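Local coordinates for protein phosphodiesterase (Candida albicans, PDB 6CPU) that is a mostly helical phosphodiesterase of the HD superfamily, with zinc and magnesium ions bound, at residues A[183-188]-A[392-396]; A[197-201]-A[228-232]; A[352-358]-A[376-382]; A[524-530]-A[565-569]. One frame throughout, in Å; residues are numbered along the deposited sequence.

Contact 1 (A[183-188]-A[392-396])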
# COMPACT_ATOMS: atom_id res chain seq x y z
N LEU A 183 -9.63 -10.10 -17.94
CA LEU A 183 -8.74 -9.16 -17.23
C LEU A 183 -7.29 -9.64 -17.21
O LEU A 183 -6.39 -8.82 -17.33
CB LEU A 183 -9.22 -8.92 -15.79
CG LEU A 183 -10.53 -8.14 -15.70
CD1 LEU A 183 -11.01 -8.10 -14.28
CD2 LEU A 183 -10.39 -6.72 -16.24
N ILE A 184 -7.08 -10.95 -17.03
CA ILE A 184 -5.74 -11.54 -17.07
C ILE A 184 -5.12 -11.32 -18.45
O ILE A 184 -3.93 -11.00 -18.57
CB ILE A 184 -5.76 -13.05 -16.70
CG1 ILE A 184 -6.09 -13.24 -15.22
CG2 ILE A 184 -4.42 -13.71 -16.99
CD1 ILE A 184 -6.37 -14.66 -14.79
N TYR A 185 -5.94 -11.49 -19.48
CA TYR A 185 -5.52 -11.29 -20.86
C TYR A 185 -5.08 -9.84 -21.10
O TYR A 185 -4.05 -9.59 -21.71
CB TYR A 185 -6.66 -11.67 -21.80
CG TYR A 185 -6.46 -11.20 -23.22
CD1 TYR A 185 -7.19 -10.14 -23.74
CD2 TYR A 185 -5.53 -11.83 -24.04
CE1 TYR A 185 -7.00 -9.71 -25.04
CE2 TYR A 185 -5.34 -11.41 -25.34
CZ TYR A 185 -6.07 -10.35 -25.84
OH TYR A 185 -5.86 -9.94 -27.14
N LEU A 186 -5.87 -8.90 -20.60
CA LEU A 186 -5.55 -7.48 -20.73
C LEU A 186 -4.33 -7.10 -19.90
O LEU A 186 -3.54 -6.28 -20.33
CB LEU A 186 -6.77 -6.64 -20.35
CG LEU A 186 -8.00 -6.76 -21.25
CD1 LEU A 186 -9.23 -6.11 -20.63
CD2 LEU A 186 -7.74 -6.17 -22.62
N TYR A 187 -4.16 -7.71 -18.73
CA TYR A 187 -2.97 -7.49 -17.92
C TYR A 187 -1.72 -7.92 -18.70
O TYR A 187 -0.75 -7.17 -18.81
CB TYR A 187 -3.08 -8.28 -16.62
CG TYR A 187 -1.85 -8.23 -15.76
CD1 TYR A 187 -1.38 -7.03 -15.24
CD2 TYR A 187 -1.17 -9.40 -15.42
CE1 TYR A 187 -0.25 -6.99 -14.44
CE2 TYR A 187 -0.06 -9.37 -14.62
CZ TYR A 187 0.40 -8.16 -14.14
OH TYR A 187 1.52 -8.14 -13.34
N ARG A 188 -1.79 -9.11 -19.29
CA ARG A 188 -0.65 -9.64 -20.03
C ARG A 188 -0.34 -8.82 -21.29
O ARG A 188 0.82 -8.65 -21.66
CB ARG A 188 -0.88 -11.12 -20.36
CG ARG A 188 -0.97 -12.01 -19.13
CD ARG A 188 0.39 -12.21 -18.47
NE ARG A 188 0.27 -12.61 -17.07
CZ ARG A 188 1.30 -12.75 -16.24
NH1 ARG A 188 2.54 -12.55 -16.66
NH2 ARG A 188 1.10 -13.11 -14.97
N ARG A 392 -5.25 -12.37 -7.82
CA ARG A 392 -6.03 -13.27 -8.68
C ARG A 392 -5.81 -12.96 -10.16
O ARG A 392 -5.82 -13.87 -11.00
CB ARG A 392 -7.53 -13.21 -8.34
CG ARG A 392 -8.43 -14.13 -9.18
CD ARG A 392 -8.11 -15.59 -8.93
NE ARG A 392 -8.80 -16.48 -9.86
CZ ARG A 392 -8.38 -16.83 -11.08
NH1 ARG A 392 -7.25 -16.35 -11.60
NH2 ARG A 392 -9.12 -17.67 -11.80
N ILE A 393 -5.65 -11.67 -10.48
CA ILE A 393 -5.40 -11.21 -11.84
C ILE A 393 -3.90 -11.18 -12.18
O ILE A 393 -3.50 -11.68 -13.23
CB ILE A 393 -6.02 -9.80 -12.06
CG1 ILE A 393 -7.52 -9.81 -11.76
CG2 ILE A 393 -5.72 -9.26 -13.46
CD1 ILE A 393 -8.32 -10.91 -12.45
N CYS A 394 -3.08 -10.62 -11.30
CA CYS A 394 -1.66 -10.41 -11.59
C CYS A 394 -0.74 -11.60 -11.33
O CYS A 394 0.29 -11.72 -11.99
CB CYS A 394 -1.13 -9.24 -10.77
SG CYS A 394 -1.91 -7.69 -11.22
N TRP A 395 -1.10 -12.46 -10.39
CA TRP A 395 -0.20 -13.52 -9.92
C TRP A 395 -0.99 -14.75 -9.42
O TRP A 395 -0.74 -15.25 -8.32
CB TRP A 395 0.71 -12.96 -8.82
CG TRP A 395 2.07 -13.59 -8.70
CD1 TRP A 395 2.50 -14.75 -9.29
CD2 TRP A 395 3.16 -13.10 -7.93
NE1 TRP A 395 3.80 -15.01 -8.92
CE2 TRP A 395 4.23 -14.01 -8.09
CE3 TRP A 395 3.35 -11.99 -7.10
CZ2 TRP A 395 5.47 -13.84 -7.44
CZ3 TRP A 395 4.58 -11.81 -6.47
CH2 TRP A 395 5.62 -12.73 -6.65
N PRO A 396 -1.94 -15.24 -10.23
CA PRO A 396 -2.81 -16.34 -9.78
C PRO A 396 -2.05 -17.61 -9.38
O PRO A 396 -2.48 -18.31 -8.45
CB PRO A 396 -3.72 -16.60 -10.98
CG PRO A 396 -3.03 -16.00 -12.14
CD PRO A 396 -2.27 -14.83 -11.61
O HOH W 1 2.75 -10.33 -12.64
O HOH W 2 -1.70 -13.13 -14.80
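Tyr-187 lays one face of its ring against the thiol of Cys-394, with SG 3.9 Å from the ring centroid and 22° off the normal, a sulfur-aromatic contact. Two torsions create it: CG of Tyr-187 stands anti to the backbone N (chi1 174°), reaching across to the other segment, while SG of Cys-394 lies beside its own N. A small polarisable thiol suits this place, for it lets the ring come close to the backbone, Tyr-187 CE2 lying 3.5 Å from Cys-394 O. The phenol oxygen is joined to that same carbonyl through a water, which sits at the ring's edge in its plane.

Beside the ring, Ile-184 runs its CG1 branch over the main chain of Ile-393, with CG1 3.6 Å from Ile-393 O; its CD1 goes on to Arg-392, 3.7 Å from NH1. Here the last turn of helix 377-394 leans on the middle of helix 177-193. A second water links Ile-393 O to Arg-188 NH2, 2.8 Å from each, whereas Arg-392 O is buried without a partner. A bend at chi2 (-73°) brings the Arg-188 guanidinium face over Tyr-187 CE2 and NH2 to the ring's edge; NH1 forms a salt bridge with Glu-255. Branched Ile-393 fills the remaining side, its CD1 meeting Leu-183 CB at 4.0 Å and its CG2 facing Tyr-187 CB. Phe-93 of helix 84-94 touches both Leu-183 and Ile-393, while Phe-259 of helix 253-264 packs on Tyr-187 and Cys-394.

Contact 2 (A[197-201]-A[228-232])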
# COMPACT_ATOMS: atom_id res chain seq x y z
N ILE A 197 9.44 0.44 -16.81
CA ILE A 197 10.58 1.20 -16.30
C ILE A 197 10.61 2.63 -16.83
O ILE A 197 11.07 3.55 -16.13
CB ILE A 197 11.94 0.49 -16.61
CG1 ILE A 197 13.08 1.08 -15.77
CG2 ILE A 197 12.27 0.57 -18.09
CD1 ILE A 197 13.17 0.53 -14.36
N GLU A 198 10.10 2.84 -18.04
CA GLU A 198 10.05 4.17 -18.64
C GLU A 198 9.02 5.08 -17.99
O GLU A 198 9.03 6.27 -18.22
CB GLU A 198 9.76 4.09 -20.14
CG GLU A 198 10.93 3.59 -20.97
CD GLU A 198 10.55 3.38 -22.42
OE1 GLU A 198 9.79 4.21 -22.98
OE2 GLU A 198 10.99 2.37 -23.00
N LEU A 199 8.11 4.51 -17.19
CA LEU A 199 7.09 5.29 -16.49
C LEU A 199 7.58 5.82 -15.15
O LEU A 199 6.85 6.54 -14.47
CB LEU A 199 5.81 4.46 -16.31
CG LEU A 199 5.15 3.96 -17.60
CD1 LEU A 199 3.81 3.29 -17.32
CD2 LEU A 199 4.96 5.08 -18.59
N LEU A 200 8.81 5.47 -14.77
CA LEU A 200 9.45 6.06 -13.59
C LEU A 200 10.21 7.31 -14.01
O LEU A 200 10.77 7.36 -15.10
CB LEU A 200 10.42 5.07 -12.94
CG LEU A 200 9.83 3.71 -12.55
CD1 LEU A 200 10.93 2.85 -11.95
CD2 LEU A 200 8.66 3.85 -11.58
N GLN A 201 10.25 8.32 -13.14
CA GLN A 201 10.91 9.58 -13.49
C GLN A 201 12.43 9.47 -13.58
O GLN A 201 13.05 10.07 -14.46
CB GLN A 201 10.53 10.68 -12.51
CG GLN A 201 10.76 12.07 -13.08
CD GLN A 201 10.30 13.17 -12.15
OE1 GLN A 201 10.35 13.03 -10.93
NE2 GLN A 201 9.84 14.27 -12.72
N ASP A 228 7.64 6.82 -7.28
CA ASP A 228 8.36 6.11 -8.34
C ASP A 228 9.55 5.32 -7.80
O ASP A 228 9.72 4.14 -8.11
CB ASP A 228 8.83 7.06 -9.45
CG ASP A 228 7.70 7.53 -10.38
OD1 ASP A 228 6.57 6.98 -10.37
OD2 ASP A 228 7.96 8.45 -11.19
N ASP A 229 10.39 5.97 -6.97
CA ASP A 229 11.49 5.27 -6.30
C ASP A 229 10.96 4.05 -5.55
O ASP A 229 11.57 2.99 -5.54
CB ASP A 229 12.16 6.15 -5.24
CG ASP A 229 12.94 7.33 -5.79
OD1 ASP A 229 13.52 7.27 -6.91
OD2 ASP A 229 13.01 8.34 -5.03
N LEU A 230 9.82 4.23 -4.87
CA LEU A 230 9.26 3.18 -4.04
C LEU A 230 8.85 1.94 -4.84
O LEU A 230 9.00 0.81 -4.38
CB LEU A 230 8.09 3.72 -3.21
CG LEU A 230 8.55 4.68 -2.10
CD1 LEU A 230 7.40 5.58 -1.64
CD2 LEU A 230 9.17 3.93 -0.92
N VAL A 231 8.35 2.16 -6.05
CA VAL A 231 8.06 1.05 -6.96
C VAL A 231 9.32 0.22 -7.19
O VAL A 231 9.29 -1.02 -7.10
CB VAL A 231 7.52 1.57 -8.32
CG1 VAL A 231 7.50 0.47 -9.38
CG2 VAL A 231 6.12 2.15 -8.13
N TYR A 232 10.42 0.90 -7.48
CA TYR A 232 11.67 0.18 -7.73
C TYR A 232 12.17 -0.54 -6.48
O TYR A 232 12.69 -1.64 -6.58
CB TYR A 232 12.76 1.09 -8.27
CG TYR A 232 13.88 0.30 -8.89
CD1 TYR A 232 15.06 0.05 -8.19
CD2 TYR A 232 13.75 -0.23 -10.17
CE1 TYR A 232 16.09 -0.70 -8.76
CE2 TYR A 232 14.78 -0.97 -10.75
CZ TYR A 232 15.95 -1.20 -10.04
OH TYR A 232 16.97 -1.95 -10.62
O HOH W 3 4.92 6.68 -12.43
O HOH W 4 6.54 9.05 -13.19
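The carboxylate of Asp-228 is approached from above its plane by the main-chain N-H of Gln-201, which lies 45° out of that plane; the phenol ring of Tyr-232 is met obliquely by the CD1 methyl of Ile-197, 4.2 Å from its CE2. In this mostly helical protein, an aspartate at the start of helix 227-242 thus ties down the main chain of the loop after helix 177-193, and aliphatic groups pack beside it. The bond from Gln-201 N to Asp-228 OD2 is 3.0 Å long and bent, with an angle of 143° at the hydrogen. Two waters complete the grip: one lies between Leu-199 O and Asp-228 OD1, the other between Leu-199 O and OD2. A carboxylate suits this place because its two oxygens serve different partners: OD2 takes the N-H of Gln-201 and one water, while OD1 faces the other water and forms a salt bridge with Arg-264 of helix 253-264, whose charge probably favours the ionised acid.

Tyr-232 sends its hydroxyl to Thr-318 O, and Phe-261 packs on Leu-200 from helix 253-264. The side chains of Leu-200 and Asp-228 lie alongside one another, pointing opposite ways. With CG beside its own backbone N (chi1 -55°), Leu-200 sends CD2 to within 4.1 Å of Val-231 CB and 3.6 Å of Asp-228 O.

Contact 3 (A[352-358]-A[376-382])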
# COMPACT_ATOMS: atom_id res chain seq x y z
N GLY A 352 -6.11 -0.27 -0.40
CA GLY A 352 -7.42 0.38 -0.46
C GLY A 352 -7.75 1.15 0.81
O GLY A 352 -8.86 1.58 0.97
N HIS A 353 -6.78 1.31 1.70
CA HIS A 353 -7.04 1.94 3.00
C HIS A 353 -7.56 3.34 2.76
O HIS A 353 -6.95 4.08 2.01
CB HIS A 353 -5.75 1.93 3.84
CG HIS A 353 -5.95 2.20 5.30
ND1 HIS A 353 -6.42 3.40 5.77
CD2 HIS A 353 -5.67 1.45 6.39
CE1 HIS A 353 -6.45 3.38 7.09
NE2 HIS A 353 -6.00 2.21 7.49
N PRO A 354 -8.71 3.72 3.36
CA PRO A 354 -9.35 5.00 3.08
C PRO A 354 -8.87 6.18 3.96
O PRO A 354 -9.34 7.29 3.80
CB PRO A 354 -10.82 4.72 3.39
CG PRO A 354 -10.74 3.78 4.53
CD PRO A 354 -9.56 2.90 4.24
N GLY A 355 -7.93 5.91 4.85
CA GLY A 355 -7.34 6.94 5.69
C GLY A 355 -8.07 7.11 7.03
O GLY A 355 -7.93 8.15 7.67
N THR A 356 -8.86 6.11 7.43
CA THR A 356 -9.59 6.13 8.72
C THR A 356 -9.04 5.06 9.69
O THR A 356 -7.87 4.73 9.64
CB THR A 356 -11.12 6.01 8.49
OG1 THR A 356 -11.42 4.76 7.88
CG2 THR A 356 -11.63 7.11 7.61
N THR A 357 -9.87 4.55 10.60
CA THR A 357 -9.48 3.52 11.56
C THR A 357 -10.68 2.61 11.75
O THR A 357 -11.80 3.01 11.46
CB THR A 357 -9.18 4.12 12.96
OG1 THR A 357 -10.36 4.79 13.44
CG2 THR A 357 -8.03 5.11 12.92
N ASN A 358 -10.45 1.41 12.28
CA ASN A 358 -11.56 0.51 12.62
C ASN A 358 -12.54 1.18 13.57
O ASN A 358 -13.76 1.13 13.37
CB ASN A 358 -11.08 -0.84 13.18
CG ASN A 358 -10.56 -1.78 12.10
OD1 ASN A 358 -10.88 -1.64 10.93
ND2 ASN A 358 -9.75 -2.75 12.49
N SER A 376 -12.59 -6.87 12.62
CA SER A 376 -11.42 -6.65 11.74
C SER A 376 -11.83 -6.00 10.43
O SER A 376 -11.53 -6.52 9.36
CB SER A 376 -10.72 -7.99 11.43
OG SER A 376 -10.25 -8.62 12.60
N VAL A 377 -12.49 -4.84 10.53
CA VAL A 377 -13.22 -4.27 9.38
C VAL A 377 -12.28 -3.94 8.22
O VAL A 377 -12.43 -4.47 7.12
CB VAL A 377 -14.03 -3.02 9.81
CG1 VAL A 377 -14.60 -2.27 8.61
CG2 VAL A 377 -15.13 -3.41 10.79
N LEU A 378 -11.32 -3.06 8.46
CA LEU A 378 -10.42 -2.63 7.40
C LEU A 378 -9.52 -3.77 6.94
O LEU A 378 -9.29 -3.91 5.75
CB LEU A 378 -9.61 -1.39 7.82
CG LEU A 378 -10.42 -0.11 7.98
CD1 LEU A 378 -9.55 1.04 8.50
CD2 LEU A 378 -11.12 0.30 6.69
N GLU A 379 -9.08 -4.61 7.87
CA GLU A 379 -8.18 -5.70 7.51
C GLU A 379 -8.88 -6.76 6.65
O GLU A 379 -8.27 -7.37 5.76
CB GLU A 379 -7.57 -6.35 8.77
CG GLU A 379 -6.65 -5.42 9.57
CD GLU A 379 -7.40 -4.44 10.47
OE1 GLU A 379 -8.63 -4.57 10.68
OE2 GLU A 379 -6.75 -3.50 10.99
N SER A 380 -10.15 -7.01 6.94
CA SER A 380 -10.94 -7.91 6.10
C SER A 380 -11.04 -7.38 4.67
O SER A 380 -10.91 -8.12 3.71
CB SER A 380 -12.33 -8.10 6.69
OG SER A 380 -12.26 -8.64 8.01
N TYR A 381 -11.29 -6.08 4.57
CA TYR A 381 -11.34 -5.34 3.31
C TYR A 381 -9.99 -5.43 2.56
O TYR A 381 -9.95 -5.82 1.38
CB TYR A 381 -11.74 -3.89 3.60
CG TYR A 381 -11.74 -2.98 2.39
CD1 TYR A 381 -10.69 -2.08 2.14
CD2 TYR A 381 -12.80 -3.01 1.52
CE1 TYR A 381 -10.74 -1.25 1.01
CE2 TYR A 381 -12.85 -2.20 0.41
CZ TYR A 381 -11.83 -1.34 0.15
OH TYR A 381 -11.98 -0.58 -1.00
N HIS A 382 -8.89 -5.16 3.24
CA HIS A 382 -7.58 -5.24 2.59
C HIS A 382 -7.32 -6.65 2.05
O HIS A 382 -6.84 -6.81 0.94
CB HIS A 382 -6.40 -4.88 3.52
CG HIS A 382 -6.55 -3.58 4.23
ND1 HIS A 382 -6.97 -2.43 3.61
CD2 HIS A 382 -6.33 -3.26 5.52
CE1 HIS A 382 -7.02 -1.45 4.50
NE2 HIS A 382 -6.63 -1.93 5.67
O HOH W 5 -10.50 1.42 -1.28
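The loop that follows the HD pair, His-349 and Asp-350, both zinc ligands in this structure, packs here on the first turns of helix 377-394, with Asn-358 as the chief link. Its amide suits the place because it can give and accept at once. OD1 takes the N-H of Leu-378 at 2.9 Å, engaging a backbone N of the first helical turn, and ND2 donates to Glu-379 OE1 at 2.8 Å. The second bond is almost straight, 177° at the hydrogen; it lies in the amide plane and uses the syn lone pair of a carboxylate turned 72° from that plane. Glu-379 can reach it because its chain bends at chi2 (80°).

Leu-378 packs against the loop, with CD1 3.9 Å from His-353 NE2 and CD2 3.9 Å from Pro-354 CD. The imidazoles of His-353 and His-382 meet rim to rim, CD2 of the first 3.6 Å from NE2 of the second. The side chain of His-382 comes within about 4 Å of the magnesium ion and is held through ND1 by Val-351 O; His-353 is braced by its ND1, which accepts the N-H of Gly-355. Gly-352, with positive phi and no side chain, admits the edge of the Tyr-381 ring, CE1 standing 3.4 Å from Gly-352 O, and a water bridges that oxygen to the hydroxyl. Around this core, Met-165 of helix 165-173 covers Pro-354, Leu-378 and Tyr-381, helix 127-135 touches Pro-354 and Thr-356, and helix 367-371 abuts Val-377.

Contact 4 (A[524-530]-A[565-569])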
# COMPACT_ATOMS: atom_id res chain seq x y z
N ASP A 524 5.05 18.01 21.49
CA ASP A 524 4.09 17.05 22.06
C ASP A 524 4.00 15.73 21.28
O ASP A 524 3.27 14.83 21.68
CB ASP A 524 2.70 17.67 22.36
CG ASP A 524 1.73 17.63 21.17
OD1 ASP A 524 0.89 18.55 21.07
OD2 ASP A 524 1.78 16.69 20.34
N ILE A 525 4.76 15.62 20.19
CA ILE A 525 4.95 14.34 19.51
C ILE A 525 5.35 13.26 20.51
O ILE A 525 4.89 12.12 20.42
CB ILE A 525 6.04 14.42 18.39
CG1 ILE A 525 5.42 14.93 17.09
CG2 ILE A 525 6.68 13.06 18.15
CD1 ILE A 525 6.37 14.94 15.90
N HIS A 526 6.20 13.64 21.47
CA HIS A 526 6.71 12.73 22.49
C HIS A 526 5.64 11.90 23.20
O HIS A 526 5.88 10.73 23.51
CB HIS A 526 7.55 13.51 23.52
CG HIS A 526 6.79 14.53 24.30
ND1 HIS A 526 6.68 15.85 23.91
CD2 HIS A 526 6.10 14.43 25.46
CE1 HIS A 526 5.96 16.51 24.79
NE2 HIS A 526 5.59 15.68 25.74
N LYS A 527 4.48 12.49 23.48
CA LYS A 527 3.49 11.78 24.31
C LYS A 527 2.71 10.71 23.54
O LYS A 527 2.31 9.70 24.13
CB LYS A 527 2.56 12.75 25.06
CG LYS A 527 1.68 13.65 24.21
CD LYS A 527 1.15 14.80 25.06
CE LYS A 527 0.25 15.73 24.26
NZ LYS A 527 0.20 17.09 24.85
N GLY A 528 2.53 10.90 22.24
CA GLY A 528 2.00 9.83 21.39
C GLY A 528 2.92 8.61 21.38
O GLY A 528 2.46 7.47 21.44
N GLN A 529 4.23 8.87 21.33
CA GLN A 529 5.23 7.80 21.23
C GLN A 529 5.40 7.02 22.53
O GLN A 529 5.55 5.80 22.51
CB GLN A 529 6.58 8.38 20.80
CG GLN A 529 6.57 9.10 19.45
CD GLN A 529 6.23 8.16 18.31
OE1 GLN A 529 6.92 7.17 18.07
NE2 GLN A 529 5.14 8.46 17.61
N ILE A 530 5.37 7.72 23.67
CA ILE A 530 5.46 7.05 24.98
C ILE A 530 4.23 6.17 25.19
O ILE A 530 4.36 5.00 25.54
CB ILE A 530 5.61 8.07 26.13
CG1 ILE A 530 6.96 8.78 26.04
CG2 ILE A 530 5.47 7.38 27.49
CD1 ILE A 530 7.02 10.10 26.78
N TRP A 565 12.35 10.49 24.25
CA TRP A 565 11.00 11.04 24.36
C TRP A 565 10.66 11.36 25.81
O TRP A 565 10.04 12.39 26.09
CB TRP A 565 9.95 10.09 23.76
CG TRP A 565 10.05 9.92 22.26
CD1 TRP A 565 10.15 8.75 21.57
CD2 TRP A 565 10.04 10.97 21.27
NE1 TRP A 565 10.21 8.99 20.21
CE2 TRP A 565 10.15 10.35 20.01
CE3 TRP A 565 9.96 12.36 21.34
CZ2 TRP A 565 10.17 11.08 18.82
CZ3 TRP A 565 9.98 13.09 20.16
CH2 TRP A 565 10.09 12.44 18.91
N LEU A 566 11.07 10.48 26.72
CA LEU A 566 10.98 10.75 28.17
C LEU A 566 11.74 12.02 28.55
O LEU A 566 11.22 12.85 29.31
CB LEU A 566 11.53 9.57 28.97
CG LEU A 566 10.63 8.33 29.04
CD1 LEU A 566 11.42 7.12 29.53
CD2 LEU A 566 9.42 8.59 29.93
N GLU A 567 12.95 12.18 28.02
CA GLU A 567 13.80 13.34 28.29
C GLU A 567 13.15 14.68 27.96
O GLU A 567 13.39 15.67 28.66
CB GLU A 567 15.15 13.24 27.56
CG GLU A 567 16.20 12.41 28.29
CD GLU A 567 16.96 13.21 29.35
OE1 GLU A 567 16.37 14.13 29.96
OE2 GLU A 567 18.15 12.91 29.57
N ARG A 568 12.34 14.74 26.91
CA ARG A 568 11.66 16.00 26.57
C ARG A 568 10.21 16.06 27.06
O ARG A 568 9.57 17.11 26.93
CB ARG A 568 11.78 16.34 25.08
CG ARG A 568 11.39 15.24 24.09
CD ARG A 568 10.65 15.83 22.90
NE ARG A 568 11.09 17.18 22.56
CZ ARG A 568 10.32 18.12 22.00
NH1 ARG A 568 9.04 17.88 21.70
NH2 ARG A 568 10.83 19.32 21.75
N ALA A 569 9.69 14.97 27.61
CA ALA A 569 8.48 15.03 28.44
C ALA A 569 8.83 15.85 29.68
O ALA A 569 8.04 16.69 30.13
CB ALA A 569 7.99 13.64 28.83
O HOH W 6 9.78 6.71 18.43
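Trp-565 lays its indole face over the aliphatic stem of Gln-529: CB stands 3.8 Å from the centroid of the five-membered ring, 19° off its normal, a CH-pi contact. CG continues over the same face, near NE1 and CE2, and a bend at chi2 turns the amide back so that one water can bridge Gln-529 OE1 and Trp-565 NE1, 2.9 Å from each. Glutamine suits the spot, offering methylenes to the ring and an acceptor to that water. Farther along the indole, CH2 meets Ile-525 CG2 at 3.5 Å, and CE3 meets His-526 CB at 3.4 Å.

With Ile-530 CG1 against its CB, the tryptophan is a knob in a hole formed by Ile-525, His-526, Gln-529 and Ile-530. The motif is a helical hairpin: helices 525-547 and 552-569 follow each other in the chain, and the contact joins the start of the first to the C-terminal part of the second, away from the connecting turn. The axes of the two short segments approach to 9.0 Å, their N-to-C directions at 131°, so the pair is splayed from a strictly antiparallel hairpin here.

His-526 takes the crowded position between its backbone N and carbonyl carbon (chi1 63°), which swings the imidazole toward the main chain of Arg-568 and Ala-569. Arg-568 O lies over the centre of one ring face, 4.2 Å above it, and Ala-569 CB is 3.9 Å from CD2. On the flank, Ile-530 CD1 reaches Leu-566 CD2 at 4.2 Å. Leu-519 of helix 515-521 touches Trp-565 and Arg-568, and Ala-477 of helix 470-495 touches Ile-525 and Gln-529.

How the contacts relate
From the N terminus, helix 177-193 opens contact 1, whose partner comes some 200 residues later at the end of helix 377-394. Within that wide loop lie two smaller closures in series: contact 2, where the chain just after helix 177-193 meets the start of helix 227-242, and contact 3, which joins the loop just after zinc ligands His-349 and Asp-350 to the beginning of helix 377-394. Contacts 1 and 3 thus hold opposite ends of one helix, their centres about 25 Å apart. Contact 4 follows, closing the C-terminal pair of helices about 47 Å from contact 1, centre to centre, across the middle of the chain. No closures cross, and none of the four contacts touch.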